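Local coordinates for protein probable uracil-DNA glycosylase (Acanthamoeba polyphaga mimivirus, PDB 5X55) that is a probable uracil-DNA glycosylase, a member of the UDG superfamily built round a parallel four-stranded beta sheet with helices packed against it, at residues L171-N176 / Y203-S208; G181-V186 / D288-V293; V185-Q190 / T251-S256; V293-H298 / I314-P319. All blocks are in the same frame, centred on the assembly; numbering follows the deposited sequence.

Contact 1 (L171-N176 / Y203-S208); sequences LFNTMN and YAMGCS
Asn173 ND2 is gripped by two backbone carbonyls: it donates to Met205 O across the contact at 2.8 Å, and to Tyr101 O of helix 98-102. The Met205 bond approaches almost along the C=O axis, although it is bent at the hydrogen (143°) and the oxygen sits tilted from the amide plane of Asn173. The Met205 side chain crosses that of Asn173 obliquely and turns back at chi3 (-80°), which brings its methyl CE to 3.8 Å from Asn173 ND2. Ile102 packs on Asn173, Met205 and Cys207 alike. Next along the loop, Gly206 has a left-handed backbone (phi 81°), and with no side chain in the way Asn173 CB comes to 3.7 Å from Gly206 O. A water donates to Leu171 O at 2.8 Å and sits unusually close to Gly206 O, so that this second leg is less certain. Thr174 adds its hydroxyl to the seam: OG1 stands beside its own backbone N, anti to the carbonyl carbon, is hydrogen-bonded to Met253 O of strand 251-255 and also lies 3.4 Å from Cys207 SG. Helix 244-248 closes over both Thr174 and Cys207 through Ile247. Phe172 is the N-cap residue, and its carbonyl accepts Asn176 N at 2.9 Å in the first turn. The contact is thus a buried packing of a helix N-terminus against the long loop that follows strand 185-189 in this UDG-like fold, joined by an amide-to-backbone bond.

Contact 2 (G181-V186 / D288-V293); sequences GKIKVV and DDLIFV
Val186 and Phe292 lie side by side and point the same way from neighbouring strands. Val186 CB reaches Phe292 CD2 at 3.8 Å, and its CG2 methyl rests over one ring face toward the rim. Thr284 of helix 273-286 also touches this phenyl group. Leu290 CD2 lies against the Ile183 backbone, 3.5 Å from Ile183 O, and more loosely, at 4.4 Å, from Ile183 CG2; Leu283 of helix 273-286 touches both residues. On the other face of the sheet, Val185 CG1, anti to the backbone N (chi1 -176°), meets Val293 CG2 at 3.8 Å, while its CG2 leans toward Ile291 CB; helix 350-360 packs against this face through Ile354 and Leu358. Between the two layers the backbones run parallel. Ile291 N donates to Lys184 O, Val186 N to Ile291 O at 2.7 Å, and Val293 N to Val186 O at 3.0 Å with a nearly straight bond (174°). Two waters finish the ladder at its ends: one donates to Lys184 O and to Asp289 O, giving Lys184 O a second donor, and the other joins Val186 O to Val293 O. At the outer margin the Asp289 carboxylate forms a salt bridge with Arg361. Strands 185-189 and 291-295 make the inner pair of a parallel sheet ordered 2-1-3-4, the core of an alpha/beta fold of the uracil-DNA glycosylase type.

Contact 3 (V185-Q190 / T251-S256); sequences VVILGQ and TFMINS
Val185 pairs with Thr251, and its carbonyl O accepts Phe252 N in a short bond of 2.6 Å. Val186 brings its CG1 methyl to the edge of the Phe252 ring, near the ring plane, at 4.1 Å from CD2; the two side chains run side by side. Ile187 turns to the opposite face, where its CD1 comes to 3.6 Å from Thr251 CG2. Its N donates to Phe252 O from well above the carbonyl plane (43° out of it), while the bond from Ile254 N to Ile187 O is weak and bent, and Ser208 OG bonds the same oxygen more firmly. The two strands are parallel neighbours, 19° apart in direction, and the chain between them crosses over through helices 219-230 and 244-248, giving the alpha/beta layering of the UDG-like fold. Leu188 returns to the Phe252 side of the sheet, its CD2 at 3.8 Å from Ile254 CG1; Ile254 CG2 in turn lies over one face of the Phe252 ring. Gly189 restores tight pairing, its N donating to Ile254 O at 2.7 Å, and its bare CA lets Asn255 OD1 approach to 3.3 Å. Gly189 O accepts Ser256 N at 2.9 Å, again from far above the carbonyl plane. Gly189 and Gln190 start the GQDPY sequence motif of the family. Gln190 O ends the run over Asn255 CB, 3.5 Å away, with Ser256 OG near it and hydrogen-bonded to His298 NE2 of helix 297-303.

Contact 4 (V293-H298 / I314-P319); sequences VAWGAH and ITSSHP
Trp295 crosses Pro319 at about a right angle, its CB 3.8 Å from Pro319 CD. Within Trp295, chi1 (-67°) sets CG anti to the carbonyl carbon, and chi2 (-26°) then turns CD1 to 3.4 Å from Ser316 OG. Phe209, Phe345 and His350 meet the same indole edge-to-face, and Ile224 of helix 219-230 touches both Trp295 and Pro319. Beside it, the His318 ring turns an edge to the backbone, CD2 lying 3.5 Å from Trp295 O; its ND1 is hydrogen-bonded to Ser320 N. Three backbone bonds register the parallel strands: Ala294 N to Ile314 O at 2.7 Å, Ser316 N to Ala294 O, and Gly296 N to Ser316 O at 3.0 Å. Gly296, with phi at 95°, is the N-cap of helix 297-303, where the chain leaves the sheet in a beta-alpha-beta unit; His318 and Pro319 open the HPSPYS segment, which matches the HPSP motif of the family. Ser316 OG donates to Ser317 O at 2.9 Å. With its proton directed there, the hydroxyl turns its oxygen toward the indole CD1, at most a weak, oblique polar contact.

In the fold
Contacts 2, 3 and 4 stitch together one parallel sheet in the order 251-255, 185-189, 291-295, 312-316. Contacts 2 and 3 share Val185 and Val186 on strand 185-189, their centres about 10 Å apart, while contacts 2 and 4 share Val293 on strand 291-295. The centre of contact 3 lies about 3 Å from the centre of the chain, and it reaches contact 4 where Ser256 OG bonds His298 NE2. Contact 1 joins contact 3 through Thr174 to Met253 of the outer strand 251-255 and Ser208 to Ile187 of strand 185-189; its centre is about 20 Å from that of contact 4. Along the chain, contact 1 alternates with contacts 2 and 3, whereas contact 4 comes last, so segments far apart between residues 171 and 319 gather round one sheet.

Contact 1 (L171-N176 / Y203-S208)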
# COMPACT_ATOMS: atom_id res chain seq x y z
N LEU A 171 -3.05 -8.86 -6.30
CA LEU A 171 -1.75 -8.20 -6.40
C LEU A 171 -1.87 -6.69 -6.57
O LEU A 171 -1.14 -5.91 -5.94
CB LEU A 171 -0.97 -8.79 -7.58
CG LEU A 171 0.38 -8.13 -7.82
CD1 LEU A 171 1.27 -8.37 -6.62
CD2 LEU A 171 1.01 -8.65 -9.10
N PHE A 172 -2.77 -6.25 -7.44
CA PHE A 172 -2.91 -4.84 -7.76
C PHE A 172 -4.23 -4.28 -7.21
O PHE A 172 -4.84 -3.39 -7.81
CB PHE A 172 -2.83 -4.63 -9.27
CG PHE A 172 -1.46 -4.88 -9.87
CD1 PHE A 172 -0.32 -4.37 -9.27
CD2 PHE A 172 -1.33 -5.63 -11.04
CE1 PHE A 172 0.96 -4.60 -9.84
CE2 PHE A 172 -0.07 -5.87 -11.61
CZ PHE A 172 1.08 -5.34 -11.01
N ASN A 173 -4.65 -4.82 -6.06
CA ASN A 173 -5.97 -4.56 -5.49
C ASN A 173 -6.29 -3.07 -5.39
O ASN A 173 -7.36 -2.61 -5.81
CB ASN A 173 -6.05 -5.20 -4.10
CG ASN A 173 -7.41 -5.74 -3.78
OD1 ASN A 173 -8.31 -5.77 -4.63
ND2 ASN A 173 -7.58 -6.20 -2.55
N THR A 174 -5.38 -2.29 -4.79
CA THR A 174 -5.65 -0.87 -4.61
C THR A 174 -5.82 -0.15 -5.94
O THR A 174 -6.67 0.74 -6.07
CB THR A 174 -4.55 -0.22 -3.78
OG1 THR A 174 -4.39 -0.96 -2.57
CG2 THR A 174 -4.96 1.20 -3.40
N MET A 175 -5.03 -0.53 -6.95
CA MET A 175 -5.17 0.07 -8.28
C MET A 175 -6.46 -0.38 -8.95
O MET A 175 -7.05 0.39 -9.72
CB MET A 175 -3.97 -0.29 -9.16
CG MET A 175 -2.65 0.32 -8.64
SD MET A 175 -1.13 -0.49 -9.18
CE MET A 175 -1.13 -0.05 -10.92
N ASN A 176 -6.90 -1.61 -8.70
CA ASN A 176 -8.15 -2.05 -9.29
C ASN A 176 -9.34 -1.36 -8.65
O ASN A 176 -10.37 -1.17 -9.31
CB ASN A 176 -8.25 -3.58 -9.20
CG ASN A 176 -7.30 -4.27 -10.17
OD1 ASN A 176 -7.12 -3.79 -11.29
ND2 ASN A 176 -6.68 -5.37 -9.75
N TYR A 203 -2.66 -13.10 5.18
CA TYR A 203 -3.03 -11.76 5.63
C TYR A 203 -2.86 -10.73 4.52
O TYR A 203 -3.61 -9.76 4.46
CB TYR A 203 -2.20 -11.34 6.84
CG TYR A 203 -2.45 -12.12 8.10
CD1 TYR A 203 -3.59 -12.91 8.24
CD2 TYR A 203 -1.55 -12.08 9.15
CE1 TYR A 203 -3.81 -13.64 9.40
CE2 TYR A 203 -1.76 -12.79 10.31
CZ TYR A 203 -2.89 -13.57 10.43
OH TYR A 203 -3.09 -14.27 11.60
N ALA A 204 -1.87 -10.91 3.64
CA ALA A 204 -1.65 -9.96 2.55
C ALA A 204 -2.83 -9.97 1.58
O ALA A 204 -3.29 -11.04 1.14
CB ALA A 204 -0.35 -10.30 1.82
N MET A 205 -3.34 -8.77 1.27
CA MET A 205 -4.47 -8.63 0.35
C MET A 205 -4.24 -7.54 -0.69
O MET A 205 -5.19 -7.07 -1.31
CB MET A 205 -5.76 -8.37 1.14
CG MET A 205 -5.76 -7.10 1.99
SD MET A 205 -7.42 -6.85 2.65
CE MET A 205 -8.22 -6.11 1.22
N GLY A 206 -3.00 -7.15 -0.94
CA GLY A 206 -2.72 -6.21 -2.00
C GLY A 206 -2.95 -4.77 -1.63
O GLY A 206 -3.00 -3.91 -2.52
N CYS A 207 -3.12 -4.49 -0.34
CA CYS A 207 -3.24 -3.15 0.21
C CYS A 207 -2.29 -3.05 1.38
O CYS A 207 -2.15 -4.01 2.14
CB CYS A 207 -4.65 -2.87 0.72
SG CYS A 207 -5.87 -3.24 -0.46
N SER A 208 -1.67 -1.88 1.55
CA SER A 208 -0.86 -1.71 2.75
C SER A 208 -1.77 -1.66 3.98
O SER A 208 -2.90 -1.16 3.93
CB SER A 208 0.03 -0.46 2.66
OG SER A 208 -0.70 0.73 2.41
O HOH W 1 -1.45 -3.60 -4.40

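Contact 2 (G181-V186 / D288-V293)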
# COMPACT_ATOMS: atom_id res chain seq x y z
N GLY A 181 -6.82 9.02 -11.30
CA GLY A 181 -7.47 10.31 -11.17
C GLY A 181 -8.34 10.45 -9.95
O GLY A 181 -8.80 11.56 -9.66
N LYS A 182 -8.57 9.37 -9.21
CA LYS A 182 -9.38 9.42 -8.01
C LYS A 182 -8.56 9.28 -6.74
O LYS A 182 -9.12 9.31 -5.65
CB LYS A 182 -10.45 8.33 -8.08
CG LYS A 182 -11.29 8.47 -9.35
CD LYS A 182 -12.27 9.63 -9.17
CE LYS A 182 -13.54 9.16 -8.49
NZ LYS A 182 -13.91 9.95 -7.27
N ILE A 183 -7.25 9.13 -6.86
CA ILE A 183 -6.39 9.10 -5.69
C ILE A 183 -6.38 10.47 -5.03
O ILE A 183 -6.17 11.49 -5.69
CB ILE A 183 -4.96 8.68 -6.09
CG1 ILE A 183 -4.94 7.20 -6.47
CG2 ILE A 183 -3.98 8.99 -4.97
CD1 ILE A 183 -3.82 6.83 -7.40
N LYS A 184 -6.61 10.50 -3.71
CA LYS A 184 -6.41 11.71 -2.92
C LYS A 184 -5.24 11.62 -1.94
O LYS A 184 -4.61 12.64 -1.67
CB LYS A 184 -7.67 12.04 -2.12
CG LYS A 184 -8.89 12.17 -2.98
CD LYS A 184 -10.09 11.64 -2.22
CE LYS A 184 -11.05 12.73 -1.85
NZ LYS A 184 -12.38 12.12 -1.48
N VAL A 185 -4.97 10.44 -1.39
CA VAL A 185 -3.96 10.23 -0.37
C VAL A 185 -3.23 8.95 -0.74
O VAL A 185 -3.87 7.98 -1.15
CB VAL A 185 -4.58 10.10 1.04
CG1 VAL A 185 -3.49 9.99 2.10
CG2 VAL A 185 -5.50 11.26 1.34
N VAL A 186 -1.90 8.98 -0.65
CA VAL A 186 -1.05 7.82 -0.91
C VAL A 186 -0.41 7.44 0.41
O VAL A 186 0.33 8.25 0.99
CB VAL A 186 0.02 8.12 -1.97
CG1 VAL A 186 0.93 6.90 -2.16
CG2 VAL A 186 -0.62 8.57 -3.29
N ASP A 288 -2.05 16.55 -9.42
CA ASP A 288 -1.60 17.64 -8.59
C ASP A 288 -2.20 17.58 -7.21
O ASP A 288 -3.32 17.07 -7.01
CB ASP A 288 -1.88 18.97 -9.25
CG ASP A 288 -1.01 19.20 -10.48
OD1 ASP A 288 -1.41 19.98 -11.37
OD2 ASP A 288 0.08 18.60 -10.56
N ASP A 289 -1.41 18.07 -6.25
CA ASP A 289 -1.91 18.29 -4.91
C ASP A 289 -2.41 16.98 -4.28
O ASP A 289 -3.49 16.92 -3.68
CB ASP A 289 -3.03 19.34 -4.94
CG ASP A 289 -3.39 19.85 -3.58
OD1 ASP A 289 -4.61 19.91 -3.30
OD2 ASP A 289 -2.47 20.18 -2.81
N LEU A 290 -1.65 15.91 -4.48
CA LEU A 290 -1.91 14.68 -3.75
C LEU A 290 -1.36 14.84 -2.34
O LEU A 290 -0.52 15.70 -2.07
CB LEU A 290 -1.26 13.48 -4.43
CG LEU A 290 -1.62 13.25 -5.89
CD1 LEU A 290 -0.96 11.98 -6.42
CD2 LEU A 290 -3.12 13.20 -6.10
N ILE A 291 -1.83 13.99 -1.44
CA ILE A 291 -1.28 13.93 -0.09
C ILE A 291 -0.50 12.63 0.06
O ILE A 291 -1.05 11.54 -0.15
CB ILE A 291 -2.38 14.04 0.97
CG1 ILE A 291 -3.16 15.34 0.75
CG2 ILE A 291 -1.75 13.97 2.36
CD1 ILE A 291 -4.51 15.39 1.42
N PHE A 292 0.78 12.75 0.42
CA PHE A 292 1.66 11.62 0.69
C PHE A 292 1.90 11.52 2.19
O PHE A 292 2.33 12.50 2.82
CB PHE A 292 2.99 11.75 -0.06
CG PHE A 292 2.90 11.47 -1.53
CD1 PHE A 292 2.47 12.44 -2.41
CD2 PHE A 292 3.21 10.20 -2.03
CE1 PHE A 292 2.35 12.19 -3.77
CE2 PHE A 292 3.10 9.92 -3.40
CZ PHE A 292 2.66 10.92 -4.28
N VAL A 293 1.61 10.35 2.75
CA VAL A 293 1.79 10.07 4.16
C VAL A 293 2.97 9.12 4.29
O VAL A 293 2.94 8.00 3.77
CB VAL A 293 0.52 9.45 4.77
CG1 VAL A 293 0.75 9.12 6.21
CG2 VAL A 293 -0.63 10.40 4.62
O HOH W 2 -5.32 15.12 -2.63
O HOH W 3 2.96 7.55 1.00

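Contact 3 (V185-Q190 / T251-S256)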
# COMPACT_ATOMS: atom_id res chain seq x y z
N VAL A 185 -4.97 10.44 -1.39
CA VAL A 185 -3.96 10.23 -0.37
C VAL A 185 -3.23 8.95 -0.74
O VAL A 185 -3.87 7.98 -1.15
CB VAL A 185 -4.58 10.10 1.04
CG1 VAL A 185 -3.49 9.99 2.10
CG2 VAL A 185 -5.50 11.26 1.34
N VAL A 186 -1.90 8.98 -0.65
CA VAL A 186 -1.05 7.82 -0.91
C VAL A 186 -0.41 7.44 0.41
O VAL A 186 0.33 8.25 0.99
CB VAL A 186 0.02 8.12 -1.97
CG1 VAL A 186 0.93 6.90 -2.16
CG2 VAL A 186 -0.62 8.57 -3.29
N ILE A 187 -0.70 6.23 0.90
CA ILE A 187 -0.10 5.71 2.13
C ILE A 187 0.76 4.49 1.76
O ILE A 187 0.23 3.41 1.45
CB ILE A 187 -1.14 5.34 3.19
CG1 ILE A 187 -2.18 6.46 3.34
CG2 ILE A 187 -0.45 5.04 4.54
CD1 ILE A 187 -3.05 6.33 4.56
N LEU A 188 2.07 4.65 1.84
CA LEU A 188 2.98 3.56 1.51
C LEU A 188 3.22 2.63 2.70
O LEU A 188 3.52 3.07 3.81
CB LEU A 188 4.31 4.12 1.04
CG LEU A 188 4.14 4.68 -0.36
CD1 LEU A 188 5.19 5.73 -0.57
CD2 LEU A 188 4.25 3.54 -1.37
N GLY A 189 3.06 1.34 2.45
CA GLY A 189 3.67 0.33 3.29
C GLY A 189 5.01 -0.12 2.70
O GLY A 189 5.45 0.32 1.63
N GLN A 190 5.67 -0.99 3.43
CA GLN A 190 6.95 -1.49 2.96
C GLN A 190 6.73 -2.85 2.30
O GLN A 190 6.57 -2.91 1.08
CB GLN A 190 7.92 -1.57 4.13
CG GLN A 190 9.33 -1.90 3.73
CD GLN A 190 10.28 -1.83 4.93
OE1 GLN A 190 10.91 -0.81 5.18
NE2 GLN A 190 10.37 -2.93 5.68
N THR A 251 -8.13 6.60 -0.70
CA THR A 251 -6.89 6.37 0.02
C THR A 251 -6.11 5.27 -0.70
O THR A 251 -6.48 4.09 -0.65
CB THR A 251 -7.16 6.00 1.48
OG1 THR A 251 -8.21 6.84 2.00
CG2 THR A 251 -5.90 6.25 2.31
N PHE A 252 -5.01 5.65 -1.36
CA PHE A 252 -4.23 4.74 -2.20
C PHE A 252 -3.16 4.08 -1.33
O PHE A 252 -2.05 4.57 -1.18
CB PHE A 252 -3.61 5.51 -3.36
CG PHE A 252 -2.95 4.66 -4.42
CD1 PHE A 252 -3.71 3.88 -5.28
CD2 PHE A 252 -1.57 4.69 -4.60
CE1 PHE A 252 -3.11 3.12 -6.28
CE2 PHE A 252 -0.96 3.94 -5.60
CZ PHE A 252 -1.74 3.14 -6.44
N MET A 253 -3.51 2.94 -0.76
CA MET A 253 -2.68 2.28 0.25
C MET A 253 -2.02 1.09 -0.42
O MET A 253 -2.63 0.03 -0.56
CB MET A 253 -3.52 1.83 1.44
CG MET A 253 -4.40 2.94 2.05
SD MET A 253 -5.26 2.36 3.54
CE MET A 253 -3.85 2.19 4.65
N ILE A 254 -0.76 1.26 -0.82
CA ILE A 254 0.02 0.21 -1.47
C ILE A 254 1.28 -0.06 -0.65
O ILE A 254 1.73 0.76 0.15
CB ILE A 254 0.39 0.59 -2.91
CG1 ILE A 254 1.20 1.89 -2.91
CG2 ILE A 254 -0.83 0.74 -3.78
CD1 ILE A 254 1.95 2.14 -4.20
N ASN A 255 1.86 -1.23 -0.89
CA ASN A 255 3.18 -1.60 -0.39
C ASN A 255 4.22 -1.37 -1.48
O ASN A 255 4.02 -1.76 -2.63
CB ASN A 255 3.18 -3.06 0.06
CG ASN A 255 2.30 -3.31 1.28
OD1 ASN A 255 2.40 -2.59 2.27
ND2 ASN A 255 1.46 -4.33 1.23
N SER A 256 5.35 -0.74 -1.12
CA SER A 256 6.39 -0.49 -2.12
C SER A 256 6.97 -1.79 -2.68
O SER A 256 7.43 -1.82 -3.82
CB SER A 256 7.49 0.37 -1.51
OG SER A 256 8.05 -0.27 -0.38

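Contact 4 (V293-H298 / I314-P319)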
# COMPACT_ATOMS: atom_id res chain seq x y z
N VAL A 293 1.61 10.35 2.75
CA VAL A 293 1.79 10.07 4.16
C VAL A 293 2.97 9.12 4.29
O VAL A 293 2.94 8.00 3.77
CB VAL A 293 0.52 9.45 4.77
CG1 VAL A 293 0.75 9.12 6.21
CG2 VAL A 293 -0.63 10.40 4.62
N ALA A 294 4.03 9.57 4.98
CA ALA A 294 5.27 8.82 5.12
C ALA A 294 5.41 8.34 6.56
O ALA A 294 5.80 9.11 7.45
CB ALA A 294 6.47 9.66 4.69
N TRP A 295 5.10 7.07 6.80
CA TRP A 295 5.26 6.46 8.12
C TRP A 295 6.53 5.60 8.11
O TRP A 295 6.56 4.51 7.52
CB TRP A 295 4.02 5.65 8.47
CG TRP A 295 2.74 6.45 8.69
CD1 TRP A 295 2.62 7.75 9.10
CD2 TRP A 295 1.39 5.96 8.52
NE1 TRP A 295 1.27 8.10 9.20
CE2 TRP A 295 0.51 7.01 8.85
CE3 TRP A 295 0.86 4.72 8.13
CZ2 TRP A 295 -0.87 6.87 8.79
CZ3 TRP A 295 -0.53 4.58 8.08
CH2 TRP A 295 -1.38 5.66 8.40
N GLY A 296 7.58 6.08 8.79
CA GLY A 296 8.85 5.39 8.81
C GLY A 296 9.83 5.90 7.76
O GLY A 296 9.48 6.63 6.82
N ALA A 297 11.08 5.49 7.92
CA ALA A 297 12.17 6.06 7.13
C ALA A 297 12.12 5.60 5.67
O ALA A 297 12.41 6.38 4.75
CB ALA A 297 13.52 5.69 7.76
N HIS A 298 11.76 4.34 5.44
CA HIS A 298 11.65 3.82 4.08
C HIS A 298 10.58 4.57 3.27
O HIS A 298 10.84 5.01 2.13
CB HIS A 298 11.34 2.33 4.15
CG HIS A 298 11.05 1.74 2.81
ND1 HIS A 298 12.04 1.47 1.89
CD2 HIS A 298 9.88 1.45 2.20
CE1 HIS A 298 11.50 1.01 0.78
NE2 HIS A 298 10.19 0.98 0.94
N ILE A 314 3.39 14.34 4.63
CA ILE A 314 3.22 14.27 6.08
C ILE A 314 4.08 13.12 6.56
O ILE A 314 3.92 11.99 6.09
CB ILE A 314 1.75 14.01 6.47
CG1 ILE A 314 0.83 15.13 6.00
CG2 ILE A 314 1.61 13.81 7.97
CD1 ILE A 314 -0.66 14.74 6.17
N THR A 315 4.98 13.40 7.51
CA THR A 315 6.01 12.44 7.90
C THR A 315 6.03 12.23 9.41
O THR A 315 5.99 13.19 10.18
CB THR A 315 7.40 12.90 7.44
OG1 THR A 315 7.37 13.19 6.04
CG2 THR A 315 8.40 11.80 7.66
N SER A 316 6.14 10.98 9.82
CA SER A 316 6.33 10.64 11.23
C SER A 316 7.01 9.27 11.29
O SER A 316 7.35 8.68 10.27
CB SER A 316 5.00 10.61 11.96
OG SER A 316 4.30 9.43 11.60
N SER A 317 7.17 8.76 12.51
CA SER A 317 7.65 7.39 12.64
C SER A 317 6.53 6.40 12.29
O SER A 317 5.35 6.75 12.18
CB SER A 317 8.16 7.12 14.06
OG SER A 317 7.09 6.81 14.94
N HIS A 318 6.93 5.15 12.17
CA HIS A 318 6.04 4.07 11.78
C HIS A 318 5.14 3.66 12.95
O HIS A 318 5.56 3.70 14.11
CB HIS A 318 6.86 2.88 11.31
CG HIS A 318 6.07 1.82 10.59
ND1 HIS A 318 5.39 0.82 11.25
CD2 HIS A 318 5.90 1.57 9.27
CE1 HIS A 318 4.82 0.02 10.38
NE2 HIS A 318 5.11 0.45 9.16
N PRO A 319 3.90 3.25 12.66
CA PRO A 319 2.97 2.87 13.74
C PRO A 319 3.25 1.52 14.37
O PRO A 319 2.53 1.16 15.31
CB PRO A 319 1.61 2.84 13.03
CG PRO A 319 1.93 2.51 11.63
CD PRO A 319 3.21 3.28 11.36